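Local coordinates for fructosyl amine:oxygen oxidoreductase (Neosartorya fumigata, PDB 4WCT), which probably catalyses the FAD-dependent oxidative deglycation of fructosyl amines (Amadori products), with molecular oxygen as the electron acceptor, at residues A[151-160]-A[271-279]; A[278-286]-A[295-303]. All coordinates share one frame; numbering follows the deposited sequence. Where two conformers were deposited one is given.

Interaction 1 packs the loop after helix 148-152 on the chain leading into strand 277-280, and interaction 2 pairs the next strand, 284-287, with 295-300. They follow one another along the chain: the 271-279 segment of interaction 1 runs into strand 277-280, which opens interaction 2, and L278 and F279 belong to both. Their centres lie about 14 Å apart on the same side of the molecule. F286 links them, since its ring touches M155, L160 and L275 of interaction 1. From the outer loops, about 24 Å from the chain's centre, the mixed sheet thus leads inward to C299, whose side chain comes within about 4 Å of the bound FAD.

Interaction 1: residues A[151-160]-A[271-279]; sequences FRRTMPPGVL and QYRNLPVLF
The loop 154-160, which follows helix 148-152, runs beside the chain entering strand 277-280, with the CA atoms of M155 and L275 6.1 Å apart and those of V159 and Y272 6.2 Å apart. M155 carries the middle of the contact. Its chain is extended beyond CG (chi2 -172°, chi3 -165°), which takes SD past the methyls of L275 and brings CE to 3.3 Å from the carbonyl O of P276. L275 CD2 also presses on the P156 ring, at a tight 3.5 Å from CD. Around Y272 the chain makes an inverse gamma turn, and V159 lays CG2 over one face of the tyrosine ring in a CH-pi contact, 4.2 Å from its centroid. The phenol OH is hydrogen-bonded to H346 NE2. Most of this is loop against loop, at the entry to strand 277-280, which runs between 117-121 and 284-287 in the large mixed sheet. At the outer end, Q271 bends at chi2 and its NE2 gives a nearly straight hydrogen bond to P157 O (2.9 Å, 176°), in the plane of both amide and carbonyl. At the inner end, L278 splits its branches: CD1 meets the edge of the F151 ring, while CD2 reaches L160 CD2 at 4.1 Å.

Interaction 2: residues A[278-286]-A[295-303]; sequences LFNIAKGFF and ELKICDEHP
F285 and C299 face each other as the hydrogen-bonded pair of an antiparallel ladder, each backbone N donating to the other's O at 3.0 Å. On either side along the ladder, G284 with D300 and F286 with I298 form non-hydrogen-bonded pairs. The packing is tight over the F285 ring. With chi1 at 57°, CG sits between the backbone N and the carbonyl carbon, and the ring is brought across to its partner: C299 CB lies over one face, offset toward the rim and 3.5 Å from CZ, while SG approaches obliquely as a sulfur-aromatic contact. The C299 side chain is also about 4 Å from the bound FAD, so this pair joins the hairpin to the cofactor's surroundings. F286 lies on the other face of the sheet, where its CD1 meets L296 CD2 at 3.8 Å.

Toward the 281-283 turn the fit gives way to water. An Asx turn at N280 and a classic beta bulge, which sets two residues, K283 and G284, opposite the single N280, shape this end. E301 N still bonds K283 O (3.0 Å), but from well above the carbonyl plane. One water donates to both K283 O and E301 O; a second joins I281 O to E301 OE2. With chi1 at -179°, E301 CG reaches I281 O and the edge of the F279 ring; the bend at chi2 then turns the carboxylate to the second water.

Helix 330-343 packs on I298 and D300, its R335 and D338 forming salt bridges with D300 and K283; helix 124-135 lies against I281 and A282, and strand 253-263, whose T258 hydrogen-bonds D300, continues the sheet beyond 295-300.

Interaction 1: residues A[151-160]-A[271-279]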
ATOM      1  N   PHE A 151      25.531  -0.327 -11.495  1.00  9.31           N
ATOM      2  CA  PHE A 151      24.137  -0.793 -11.445  1.00  9.06           C
ATOM      3  C   PHE A 151      24.020  -2.231 -11.953  1.00  8.31           C
ATOM      4  O   PHE A 151      23.391  -3.080 -11.312  1.00  8.26           O
ATOM      5  CB  PHE A 151      23.207   0.122 -12.258  1.00  8.76           C
ATOM      6  CG  PHE A 151      22.779   1.346 -11.517  1.00  8.56           C
ATOM      7  CD1 PHE A 151      21.679   1.333 -10.689  1.00  9.32           C
ATOM      8  CD2 PHE A 151      23.520   2.527 -11.624  1.00  9.03           C
ATOM      9  CE1 PHE A 151      21.280   2.481 -10.047  1.00  8.89           C
ATOM     10  CE2 PHE A 151      23.138   3.675 -10.983  1.00  8.74           C
ATOM     11  CZ  PHE A 151      22.001   3.666 -10.200  1.00  7.94           C
ATOM     12  N   ARG A 152      24.616  -2.507 -13.106  1.00  8.35           N
ATOM     13  CA  ARG A 152      24.438  -3.835 -13.720  1.00  8.41           C
ATOM     14  C   ARG A 152      24.988  -4.939 -12.851  1.00  7.85           C
ATOM     15  O   ARG A 152      24.380  -6.008 -12.740  1.00  9.11           O
ATOM     16  CB  ARG A 152      25.030  -3.899 -15.116  1.00  8.44           C
ATOM     17  CG  ARG A 152      24.310  -2.994 -16.110  1.00  9.15           C
ATOM     18  CD  ARG A 152      24.706  -3.277 -17.564  1.00  9.03           C
ATOM     19  NE  ARG A 152      26.131  -3.068 -17.776  1.00  8.70           N
ATOM     20  CZ  ARG A 152      26.701  -1.942 -18.201  1.00 11.93           C
ATOM     21  NH1 ARG A 152      25.986  -0.880 -18.567  1.00 13.30           N
ATOM     22  NH2 ARG A 152      28.013  -1.871 -18.266  1.00 11.60           N
ATOM     23  N   ARG A 153      26.043  -4.641 -12.097  1.00  7.38           N
ATOM     24  CA  ARG A 153      26.645  -5.656 -11.242  1.00  8.45           C
ATOM     25  C   ARG A 153      25.856  -5.981  -9.989  1.00  9.22           C
ATOM     26  O   ARG A 153      26.216  -6.936  -9.259  1.00  9.34           O
ATOM     27  CB  ARG A 153      28.061  -5.266 -10.848  1.00  8.16           C
ATOM     28  CG  ARG A 153      29.041  -5.399 -12.010  1.00 10.13           C
ATOM     29  CD  ARG A 153      30.472  -5.054 -11.623  1.00 11.81           C
ATOM     30  NE  ARG A 153      31.421  -5.483 -12.657  1.00 13.01           N
ATOM     31  CZ  ARG A 153      32.733  -5.425 -12.536  1.00 18.23           C
ATOM     32  NH1 ARG A 153      33.289  -4.862 -11.466  1.00 15.84           N
ATOM     33  NH2 ARG A 153      33.494  -5.887 -13.526  1.00 16.69           N
ATOM     34  N   THR A 154      24.765  -5.257  -9.742  1.00  8.56           N
ATOM     35  CA  THR A 154      23.930  -5.589  -8.600  1.00  9.09           C
ATOM     36  C   THR A 154      23.017  -6.777  -8.855  1.00  8.34           C
ATOM     37  O   THR A 154      22.436  -7.289  -7.894  1.00  8.15           O
ATOM     38  CB  THR A 154      22.996  -4.428  -8.168  1.00  8.76           C
ATOM     39  OG1 THR A 154      22.032  -4.170  -9.196  1.00  9.64           O
ATOM     40  CG2 THR A 154      23.754  -3.230  -7.787  1.00  9.57           C
ATOM     41  N   MET A 155      22.959  -7.272 -10.100  1.00  8.87           N
ATOM     42  CA  MET A 155      22.086  -8.399 -10.477  1.00  8.46           C
ATOM     43  C   MET A 155      22.865  -9.367 -11.373  1.00  8.65           C
ATOM     44  O   MET A 155      23.925  -9.013 -11.891  1.00  9.06           O
ATOM     45  CB  MET A 155      20.839  -7.878 -11.190  1.00  8.48           C
ATOM     46  CG  MET A 155      19.990  -7.015 -10.273  1.00  8.21           C
ATOM     47  SD  MET A 155      18.410  -6.589 -11.011  1.00  8.38           S
ATOM     48  CE  MET A 155      17.875  -5.257  -9.933  1.00  8.81           C
ATOM     49  N   PRO A 156      22.353 -10.603 -11.561  1.00  8.86           N
ATOM     50  CA  PRO A 156      23.080 -11.547 -12.407  1.00  9.28           C
ATOM     51  C   PRO A 156      23.244 -11.068 -13.827  1.00  9.33           C
ATOM     52  O   PRO A 156      22.425 -10.319 -14.344  1.00  9.39           O
ATOM     53  CB  PRO A 156      22.196 -12.801 -12.382  1.00  9.16           C
ATOM     54  CG  PRO A 156      21.474 -12.719 -11.080  1.00  9.77           C
ATOM     55  CD  PRO A 156      21.194 -11.250 -10.904  1.00  9.45           C
ATOM     56  N   PRO A 157      24.231 -11.628 -14.521  1.00  9.25           N
ATOM     57  CA  PRO A 157      24.403 -11.247 -15.914  1.00 10.15           C
ATOM     58  C   PRO A 157      23.175 -11.552 -16.744  1.00 10.09           C
ATOM     59  O   PRO A 157      22.535 -12.592 -16.554  1.00 11.01           O
ATOM     60  CB  PRO A 157      25.580 -12.091 -16.385  1.00 12.93           C
ATOM     61  CG  PRO A 157      26.010 -12.919 -15.267  1.00 13.64           C
ATOM     62  CD  PRO A 157      25.294 -12.515 -14.020  1.00 12.91           C
ATOM     63  N   GLY A 158      22.861 -10.661 -17.663  1.00 10.11           N
ATOM     64  CA  GLY A 158      21.681 -10.829 -18.501  1.00 11.52           C
ATOM     65  C   GLY A 158      20.450 -10.103 -18.003  1.00 11.74           C
ATOM     66  O   GLY A 158      19.467 -10.021 -18.733  1.00 12.66           O
ATOM     67  N   VAL A 159      20.428  -9.718 -16.729  1.00  8.75           N
ATOM     68  CA  VAL A 159      19.234  -9.080 -16.167  1.00  8.24           C
ATOM     69  C   VAL A 159      19.235  -7.568 -16.469  1.00  8.61           C
ATOM     70  O   VAL A 159      18.432  -7.081 -17.243  1.00 10.50           O
ATOM     71  CB  VAL A 159      19.162  -9.330 -14.663  1.00  8.14           C
ATOM     72  CG1 VAL A 159      17.970  -8.617 -14.041  1.00  8.94           C
ATOM     73  CG2 VAL A 159      19.107 -10.833 -14.402  1.00  8.88           C
ATOM     74  N   LEU A 160      20.229  -6.858 -15.953  1.00  8.33           N
ATOM     75  CA  LEU A 160      20.353  -5.421 -16.216  1.00  7.98           C
ATOM     76  C   LEU A 160      21.346  -5.235 -17.349  1.00  8.35           C
ATOM     77  O   LEU A 160      22.501  -5.669 -17.258  1.00  8.08           O
ATOM     78  CB  LEU A 160      20.824  -4.667 -14.976  1.00  8.45           C
ATOM     79  CG  LEU A 160      19.915  -4.757 -13.745  1.00  8.14           C
ATOM     80  CD1 LEU A 160      20.506  -3.973 -12.584  1.00  9.70           C
ATOM     81  CD2 LEU A 160      18.511  -4.281 -14.029  1.00  8.57           C
ATOM     82  N   GLN A 271      17.675 -16.483 -14.827  1.00 10.83           N
ATOM     83  CA  GLN A 271      18.646 -15.509 -14.363  1.00 11.10           C
ATOM     84  C   GLN A 271      18.077 -14.489 -13.394  1.00 11.40           C
ATOM     85  O   GLN A 271      18.831 -13.868 -12.630  1.00 12.43           O
ATOM     86  CB  GLN A 271      19.325 -14.762 -15.541  1.00 12.98           C
ATOM     87  CG  GLN A 271      20.319 -15.582 -16.332  1.00 15.53           C
ATOM     88  CD  GLN A 271      21.463 -16.059 -15.478  1.00 14.74           C
ATOM     89  OE1 GLN A 271      21.439 -17.213 -15.000  1.00 15.87           O
ATOM     90  NE2 GLN A 271      22.516 -15.214 -15.335  1.00 12.22           N
ATOM     91  N   TYR A 272      16.761 -14.312 -13.430  1.00 11.16           N
ATOM     92  CA  TYR A 272      16.098 -13.208 -12.747  1.00 10.45           C
ATOM     93  C   TYR A 272      15.663 -13.640 -11.348  1.00 13.50           C
ATOM     94  O   TYR A 272      14.479 -13.667 -11.033  1.00 13.65           O
ATOM     95  CB  TYR A 272      14.871 -12.721 -13.533  1.00 10.88           C
ATOM     96  CG  TYR A 272      15.170 -12.017 -14.852  1.00  9.78           C
ATOM     97  CD1 TYR A 272      15.477 -12.755 -15.989  1.00 10.92           C
ATOM     98  CD2 TYR A 272      14.925 -10.646 -15.004  1.00 10.95           C
ATOM     99  CE1 TYR A 272      15.712 -12.147 -17.183  1.00 11.90           C
ATOM    100  CE2 TYR A 272      15.172 -10.012 -16.209  1.00 11.43           C
ATOM    101  CZ  TYR A 272      15.570 -10.761 -17.289  1.00 13.93           C
ATOM    102  OH  TYR A 272      15.757 -10.179 -18.521  1.00 15.80           O
ATOM    103  N   ARG A 273      16.634 -14.020 -10.536  1.00 12.03           N
ATOM    104  CA  ARG A 273      16.354 -14.602  -9.230  1.00 14.67           C
ATOM    105  C   ARG A 273      17.120 -13.894  -8.137  1.00 12.74           C
ATOM    106  O   ARG A 273      18.280 -13.472  -8.320  1.00 12.99           O
ATOM    107  CB  ARG A 273      16.735 -16.077  -9.210  1.00 21.77           C
ATOM    108  CG  ARG A 273      15.796 -16.977  -9.966  1.00 29.29           C
ATOM    109  CD  ARG A 273      16.461 -18.337 -10.157  1.00 38.69           C
ATOM    110  NE  ARG A 273      15.593 -19.291 -10.835  1.00 49.25           N
ATOM    111  CZ  ARG A 273      15.969 -20.509 -11.207  1.00 49.60           C
ATOM    112  NH1 ARG A 273      17.215 -20.907 -11.003  1.00 62.38           N
ATOM    113  NH2 ARG A 273      15.111 -21.311 -11.824  1.00 53.33           N
ATOM    114  N   ASN A 274      16.467 -13.705  -6.993  0.50 11.57           N
ATOM    115  CA  ASN A 274      17.098 -13.098  -5.837  0.50 13.89           C
ATOM    116  C   ASN A 274      17.510 -11.640  -6.074  0.50 11.65           C
ATOM    117  O   ASN A 274      18.552 -11.188  -5.572  0.50 11.61           O
ATOM    118  CB  ASN A 274      18.333 -13.903  -5.427  0.50 18.05           C
ATOM    119  CG  ASN A 274      18.607 -13.828  -3.940  0.50 21.80           C
ATOM    120  OD1 ASN A 274      17.686 -13.701  -3.139  0.50 29.67           O
ATOM    121  ND2 ASN A 274      19.873 -13.918  -3.565  0.50 26.57           N
ATOM    122  N   LEU A 275      16.657 -10.885  -6.760  1.00  8.21           N
ATOM    123  CA  LEU A 275      17.013  -9.575  -7.232  1.00  8.45           C
ATOM    124  C   LEU A 275      16.698  -8.497  -6.199  1.00  8.50           C
ATOM    125  O   LEU A 275      15.591  -8.475  -5.670  1.00  8.86           O
ATOM    126  CB  LEU A 275      16.234  -9.263  -8.518  1.00  8.11           C
ATOM    127  CG  LEU A 275      16.441 -10.194  -9.724  1.00  7.83           C
ATOM    128  CD1 LEU A 275      15.670  -9.693 -10.925  1.00  8.98           C
ATOM    129  CD2 LEU A 275      17.919 -10.369 -10.066  1.00  9.49           C
ATOM    130  N   PRO A 276      17.643  -7.590  -5.940  1.00  7.69           N
ATOM    131  CA  PRO A 276      17.228  -6.432  -5.169  1.00  8.09           C
ATOM    132  C   PRO A 276      16.163  -5.645  -5.931  1.00  9.76           C
ATOM    133  O   PRO A 276      16.146  -5.637  -7.173  1.00  8.96           O
ATOM    134  CB  PRO A 276      18.494  -5.612  -5.036  1.00  8.57           C
ATOM    135  CG  PRO A 276      19.321  -6.004  -6.202  1.00 11.03           C
ATOM    136  CD  PRO A 276      19.015  -7.451  -6.448  1.00  9.42           C
ATOM    137  N   VAL A 277      15.297  -4.958  -5.195  1.00  8.77           N
ATOM    138  CA  VAL A 277      14.350  -4.037  -5.840  1.00  9.02           C
ATOM    139  C   VAL A 277      15.158  -2.923  -6.476  1.00  9.41           C
ATOM    140  O   VAL A 277      16.045  -2.378  -5.830  1.00 10.82           O
ATOM    141  CB  VAL A 277      13.383  -3.465  -4.794  1.00 11.60           C
ATOM    142  CG1 VAL A 277      12.430  -2.442  -5.409  1.00 12.88           C
ATOM    143  CG2 VAL A 277      12.600  -4.599  -4.125  1.00 12.19           C
ATOM    144  N   LEU A 278      14.859  -2.575  -7.731  1.00  8.96           N
ATOM    145  CA  LEU A 278      15.481  -1.408  -8.335  1.00  8.31           C
ATOM    146  C   LEU A 278      14.435  -0.311  -8.497  1.00  8.59           C
ATOM    147  O   LEU A 278      13.485  -0.492  -9.267  1.00  8.49           O
ATOM    148  CB  LEU A 278      16.050  -1.771  -9.695  1.00  7.82           C
ATOM    149  CG  LEU A 278      16.586  -0.621 -10.543  1.00  8.76           C
ATOM    150  CD1 LEU A 278      17.839   0.010  -9.928  1.00 10.41           C
ATOM    151  CD2 LEU A 278      16.908  -1.125 -11.935  1.00 11.23           C
ATOM    152  N   PHE A 279      14.671   0.837  -7.864  1.00  7.47           N
ATOM    153  CA  PHE A 279      13.729   1.960  -7.832  1.00  8.38           C
ATOM    154  C   PHE A 279      14.439   3.255  -8.227  1.00  9.14           C
ATOM    155  O   PHE A 279      15.413   3.631  -7.603  1.00  9.96           O
ATOM    156  CB  PHE A 279      13.168   2.071  -6.412  1.00  9.74           C
ATOM    157  CG  PHE A 279      12.206   3.218  -6.202  1.00 10.96           C
ATOM    158  CD1 PHE A 279      11.302   3.598  -7.182  1.00 11.17           C
ATOM    159  CD2 PHE A 279      12.160   3.838  -4.978  1.00 13.93           C
ATOM    160  CE1 PHE A 279      10.311   4.551  -6.914  1.00 14.97           C
ATOM    161  CE2 PHE A 279      11.190   4.805  -4.698  1.00 14.97           C
ATOM    162  CZ  PHE A 279      10.250   5.132  -5.657  1.00 14.77           C
TER

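Interaction 2: residues A[278-286]-A[295-303]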
ATOM      1  N   LEU A 278      14.859  -2.575  -7.731  1.00  8.96           N
ATOM      2  CA  LEU A 278      15.481  -1.408  -8.335  1.00  8.31           C
ATOM      3  C   LEU A 278      14.435  -0.311  -8.497  1.00  8.59           C
ATOM      4  O   LEU A 278      13.485  -0.492  -9.267  1.00  8.49           O
ATOM      5  CB  LEU A 278      16.050  -1.771  -9.695  1.00  7.82           C
ATOM      6  CG  LEU A 278      16.586  -0.621 -10.543  1.00  8.76           C
ATOM      7  CD1 LEU A 278      17.839   0.010  -9.928  1.00 10.41           C
ATOM      8  CD2 LEU A 278      16.908  -1.125 -11.935  1.00 11.23           C
ATOM      9  N   PHE A 279      14.671   0.837  -7.864  1.00  7.47           N
ATOM     10  CA  PHE A 279      13.729   1.960  -7.832  1.00  8.38           C
ATOM     11  C   PHE A 279      14.439   3.255  -8.227  1.00  9.14           C
ATOM     12  O   PHE A 279      15.413   3.631  -7.603  1.00  9.96           O
ATOM     13  CB  PHE A 279      13.168   2.071  -6.412  1.00  9.74           C
ATOM     14  CG  PHE A 279      12.206   3.218  -6.202  1.00 10.96           C
ATOM     15  CD1 PHE A 279      11.302   3.598  -7.182  1.00 11.17           C
ATOM     16  CD2 PHE A 279      12.160   3.838  -4.978  1.00 13.93           C
ATOM     17  CE1 PHE A 279      10.311   4.551  -6.914  1.00 14.97           C
ATOM     18  CE2 PHE A 279      11.190   4.805  -4.698  1.00 14.97           C
ATOM     19  CZ  PHE A 279      10.250   5.132  -5.657  1.00 14.77           C
ATOM     20  N   ASN A 280      13.946   3.911  -9.269  1.00  7.40           N
ATOM     21  CA  ASN A 280      14.285   5.285  -9.585  1.00  8.02           C
ATOM     22  C   ASN A 280      13.077   6.159  -9.255  1.00  8.69           C
ATOM     23  O   ASN A 280      11.962   5.933  -9.773  1.00  8.06           O
ATOM     24  CB  ASN A 280      14.673   5.410 -11.066  1.00  8.22           C
ATOM     25  CG  ASN A 280      14.908   6.840 -11.494  1.00  8.67           C
ATOM     26  OD1 ASN A 280      14.204   7.748 -11.069  1.00  8.56           O
ATOM     27  ND2 ASN A 280      15.791   7.032 -12.447  1.00 11.70           N
ATOM     28  N   ILE A 281      13.273   7.081  -8.323  1.00  8.34           N
ATOM     29  CA  ILE A 281      12.159   7.822  -7.720  1.00  9.13           C
ATOM     30  C   ILE A 281      11.392   8.696  -8.705  1.00 10.60           C
ATOM     31  O   ILE A 281      10.322   9.196  -8.371  1.00 11.49           O
ATOM     32  CB  ILE A 281      12.623   8.685  -6.530  1.00 10.68           C
ATOM     33  CG1 ILE A 281      13.551   9.805  -7.011  1.00 10.24           C
ATOM     34  CG2 ILE A 281      13.253   7.809  -5.462  1.00 10.71           C
ATOM     35  CD1 ILE A 281      13.808  10.839  -5.922  1.00 14.13           C
ATOM     36  N   ALA A 282      11.895   8.879  -9.916  1.00  9.53           N
ATOM     37  CA  ALA A 282      11.156   9.633 -10.920  1.00  9.24           C
ATOM     38  C   ALA A 282      10.925   8.842 -12.185  1.00  8.97           C
ATOM     39  O   ALA A 282      10.581   9.428 -13.209  1.00  9.84           O
ATOM     40  CB  ALA A 282      11.845  10.956 -11.235  1.00  9.40           C
ATOM     41  N   LYS A 283      11.111   7.513 -12.136  1.00  8.01           N
ATOM     42  CA  LYS A 283      10.857   6.671 -13.309  1.00  8.06           C
ATOM     43  C   LYS A 283      10.051   5.428 -12.974  1.00  7.92           C
ATOM     44  O   LYS A 283       9.025   5.159 -13.592  1.00  8.87           O
ATOM     45  CB  LYS A 283      12.122   6.278 -14.050  1.00  9.15           C
ATOM     46  CG  LYS A 283      12.745   7.453 -14.796  1.00 10.75           C
ATOM     47  CD  LYS A 283      13.731   6.951 -15.848  1.00 14.20           C
ATOM     48  CE  LYS A 283      14.383   8.106 -16.586  1.00 19.49           C
ATOM     49  NZ  LYS A 283      13.489   8.582 -17.646  1.00 25.43           N
ATOM     50  N   GLY A 284      10.473   4.697 -11.969  1.00  8.49           N
ATOM     51  CA  GLY A 284       9.680   3.519 -11.564  1.00  8.47           C
ATOM     52  C   GLY A 284      10.500   2.480 -10.841  1.00  7.77           C
ATOM     53  O   GLY A 284      11.660   2.707 -10.505  1.00  8.51           O
ATOM     54  N   PHE A 285       9.932   1.288 -10.750  1.00  8.59           N
ATOM     55  CA  PHE A 285      10.635   0.166 -10.182  1.00  9.33           C
ATOM     56  C   PHE A 285      10.190  -1.132 -10.815  1.00  9.85           C
ATOM     57  O   PHE A 285       9.121  -1.211 -11.401  1.00  8.54           O
ATOM     58  CB  PHE A 285      10.498   0.116  -8.654  1.00  9.06           C
ATOM     59  CG  PHE A 285       9.075   0.061  -8.141  1.00 10.72           C
ATOM     60  CD1 PHE A 285       8.461   1.222  -7.683  1.00 11.20           C
ATOM     61  CD2 PHE A 285       8.423  -1.141  -7.981  1.00 14.70           C
ATOM     62  CE1 PHE A 285       7.172   1.183  -7.147  1.00 15.35           C
ATOM     63  CE2 PHE A 285       7.133  -1.180  -7.464  1.00 15.22           C
ATOM     64  CZ  PHE A 285       6.520  -0.018  -7.025  1.00 14.06           C
ATOM     65  N   PHE A 286      10.994  -2.176 -10.632  1.00 10.34           N
ATOM     66  CA  PHE A 286      10.553  -3.523 -11.008  1.00  8.71           C
ATOM     67  C   PHE A 286      10.961  -4.514  -9.973  1.00  9.80           C
ATOM     68  O   PHE A 286      11.892  -4.257  -9.202  1.00  9.51           O
ATOM     69  CB  PHE A 286      11.071  -3.956 -12.386  1.00  8.47           C
ATOM     70  CG  PHE A 286      12.426  -4.630 -12.365  1.00  9.17           C
ATOM     71  CD1 PHE A 286      12.520  -6.015 -12.390  1.00 10.02           C
ATOM     72  CD2 PHE A 286      13.570  -3.896 -12.420  1.00 10.25           C
ATOM     73  CE1 PHE A 286      13.759  -6.631 -12.455  1.00  9.99           C
ATOM     74  CE2 PHE A 286      14.818  -4.496 -12.455  1.00 10.56           C
ATOM     75  CZ  PHE A 286      14.911  -5.868 -12.431  1.00 10.35           C
ATOM     76  N   GLU A 295       5.961 -13.681 -14.322  1.00  9.74           N
ATOM     77  CA  GLU A 295       5.613 -12.328 -14.803  1.00 10.45           C
ATOM     78  C   GLU A 295       6.415 -11.292 -14.026  1.00  8.86           C
ATOM     79  O   GLU A 295       6.540 -11.372 -12.811  1.00  9.32           O
ATOM     80  CB  GLU A 295       4.126 -12.069 -14.623  1.00 11.72           C
ATOM     81  CG  GLU A 295       3.305 -12.640 -15.766  1.00 12.89           C
ATOM     82  CD  GLU A 295       1.821 -12.376 -15.649  1.00 15.70           C
ATOM     83  OE1 GLU A 295       1.291 -12.268 -14.514  1.00 15.37           O
ATOM     84  OE2 GLU A 295       1.175 -12.506 -16.702  1.00 19.89           O
ATOM     85  N   LEU A 296       7.041 -10.386 -14.773  1.00  8.01           N
ATOM     86  CA  LEU A 296       7.886  -9.340 -14.227  1.00  8.16           C
ATOM     87  C   LEU A 296       7.048  -8.064 -14.181  1.00  8.27           C
ATOM     88  O   LEU A 296       6.495  -7.647 -15.218  1.00  8.98           O
ATOM     89  CB  LEU A 296       9.107  -9.169 -15.157  1.00  8.62           C
ATOM     90  CG  LEU A 296      10.218  -8.209 -14.700  1.00  9.32           C
ATOM     91  CD1 LEU A 296      11.538  -8.635 -15.302  1.00 11.43           C
ATOM     92  CD2 LEU A 296       9.913  -6.779 -15.092  1.00  9.68           C
ATOM     93  N   LYS A 297       6.940  -7.487 -12.983  1.00  7.94           N
ATOM     94  CA  LYS A 297       6.071  -6.331 -12.746  1.00  8.76           C
ATOM     95  C   LYS A 297       6.877  -5.038 -12.767  1.00  9.11           C
ATOM     96  O   LYS A 297       7.924  -4.945 -12.112  1.00 10.84           O
ATOM     97  CB  LYS A 297       5.417  -6.446 -11.385  1.00  9.69           C
ATOM     98  CG  LYS A 297       4.372  -5.334 -11.148  1.00 10.43           C
ATOM     99  CD  LYS A 297       3.791  -5.388  -9.751  1.00 11.90           C
ATOM    100  CE  LYS A 297       4.670  -4.560  -8.808  1.00 14.65           C
ATOM    101  NZ  LYS A 297       4.152  -4.587  -7.441  1.00 13.38           N
ATOM    102  N   ILE A 298       6.356  -4.053 -13.487  1.00  7.99           N
ATOM    103  CA  ILE A 298       6.936  -2.702 -13.559  1.00  8.41           C
ATOM    104  C   ILE A 298       5.891  -1.695 -13.088  1.00  9.26           C
ATOM    105  O   ILE A 298       4.744  -1.755 -13.525  1.00 10.47           O
ATOM    106  CB  ILE A 298       7.327  -2.295 -14.991  1.00  9.42           C
ATOM    107  CG1 ILE A 298       8.278  -3.317 -15.619  1.00  9.56           C
ATOM    108  CG2 ILE A 298       7.998  -0.938 -14.958  1.00 10.04           C
ATOM    109  CD1 ILE A 298       7.638  -4.266 -16.596  1.00 14.23           C
ATOM    110  N   CYS A 299       6.265  -0.846 -12.137  1.00  8.29           N
ATOM    111  CA  CYS A 299       5.442   0.292 -11.759  1.00  9.35           C
ATOM    112  C   CYS A 299       6.118   1.547 -12.256  1.00  9.60           C
ATOM    113  O   CYS A 299       7.304   1.758 -12.006  1.00 10.58           O
ATOM    114  CB  CYS A 299       5.319   0.394 -10.266  1.00 12.07           C
ATOM    115  SG  CYS A 299       4.156  -0.761  -9.550  1.00 14.24           S
ATOM    116  N   ASP A 300       5.397   2.360 -13.009  1.00  8.11           N
ATOM    117  CA  ASP A 300       5.916   3.643 -13.414  1.00  8.86           C
ATOM    118  C   ASP A 300       5.615   4.673 -12.319  1.00 10.19           C
ATOM    119  O   ASP A 300       4.482   4.830 -11.889  1.00 11.05           O
ATOM    120  CB  ASP A 300       5.305   4.080 -14.754  1.00  9.02           C
ATOM    121  CG  ASP A 300       3.805   4.205 -14.710  1.00 10.99           C
ATOM    122  OD1 ASP A 300       3.143   3.176 -14.419  1.00 10.32           O
ATOM    123  OD2 ASP A 300       3.297   5.324 -14.994  1.00  9.93           O
ATOM    124  N   GLU A 301       6.642   5.373 -11.850  1.00  8.84           N
ATOM    125  CA  GLU A 301       6.469   6.260 -10.728  1.00 10.82           C
ATOM    126  C   GLU A 301       5.992   7.620 -11.183  1.00  8.53           C
ATOM    127  O   GLU A 301       6.391   8.148 -12.221  1.00 10.36           O
ATOM    128  CB  GLU A 301       7.751   6.356  -9.909  1.00 12.09           C
ATOM    129  CG  GLU A 301       7.679   7.251  -8.667  1.00 13.78           C
ATOM    130  CD  GLU A 301       6.730   6.775  -7.545  1.00 21.27           C
ATOM    131  OE1 GLU A 301       5.727   6.096  -7.826  1.00 24.96           O
ATOM    132  OE2 GLU A 301       6.758   7.416  -6.457  1.00 21.27           O
ATOM    133  N   HIS A 302       5.076   8.176 -10.394  1.00  9.01           N
ATOM    134  CA  HIS A 302       4.457   9.487 -10.669  1.00  8.02           C
ATOM    135  C   HIS A 302       3.662   9.857  -9.421  1.00  8.32           C
ATOM    136  O   HIS A 302       3.481   9.025  -8.507  1.00  8.76           O
ATOM    137  CB  HIS A 302       3.540   9.450 -11.911  1.00  7.80           C
ATOM    138  CG  HIS A 302       2.510   8.350 -11.896  1.00  8.99           C
ATOM    139  ND1 HIS A 302       1.391   8.401 -11.101  1.00  9.43           N
ATOM    140  CD2 HIS A 302       2.458   7.152 -12.530  1.00  7.95           C
ATOM    141  CE1 HIS A 302       0.696   7.287 -11.229  1.00 10.00           C
ATOM    142  NE2 HIS A 302       1.318   6.510 -12.101  1.00  8.82           N
ATOM    143  N   PRO A 303       3.175  11.096  -9.353  1.00  7.61           N
ATOM    144  CA  PRO A 303       2.521  11.463  -8.104  1.00  7.88           C
ATOM    145  C   PRO A 303       1.142  10.869  -7.851  1.00  7.79           C
ATOM    146  O   PRO A 303       0.636  10.973  -6.723  1.00  8.74           O
ATOM    147  CB  PRO A 303       2.470  12.998  -8.161  1.00  9.58           C
ATOM    148  CG  PRO A 303       3.568  13.366  -9.107  1.00  8.71           C
ATOM    149  CD  PRO A 303       3.572  12.284 -10.141  1.00  7.88           C
TER
HETATM  150  O   HOH W   1       8.546   9.399  -6.283  1.00  9.82           O
HETATM  151  O   HOH W   2       7.442   7.264 -14.543  1.00 15.69           O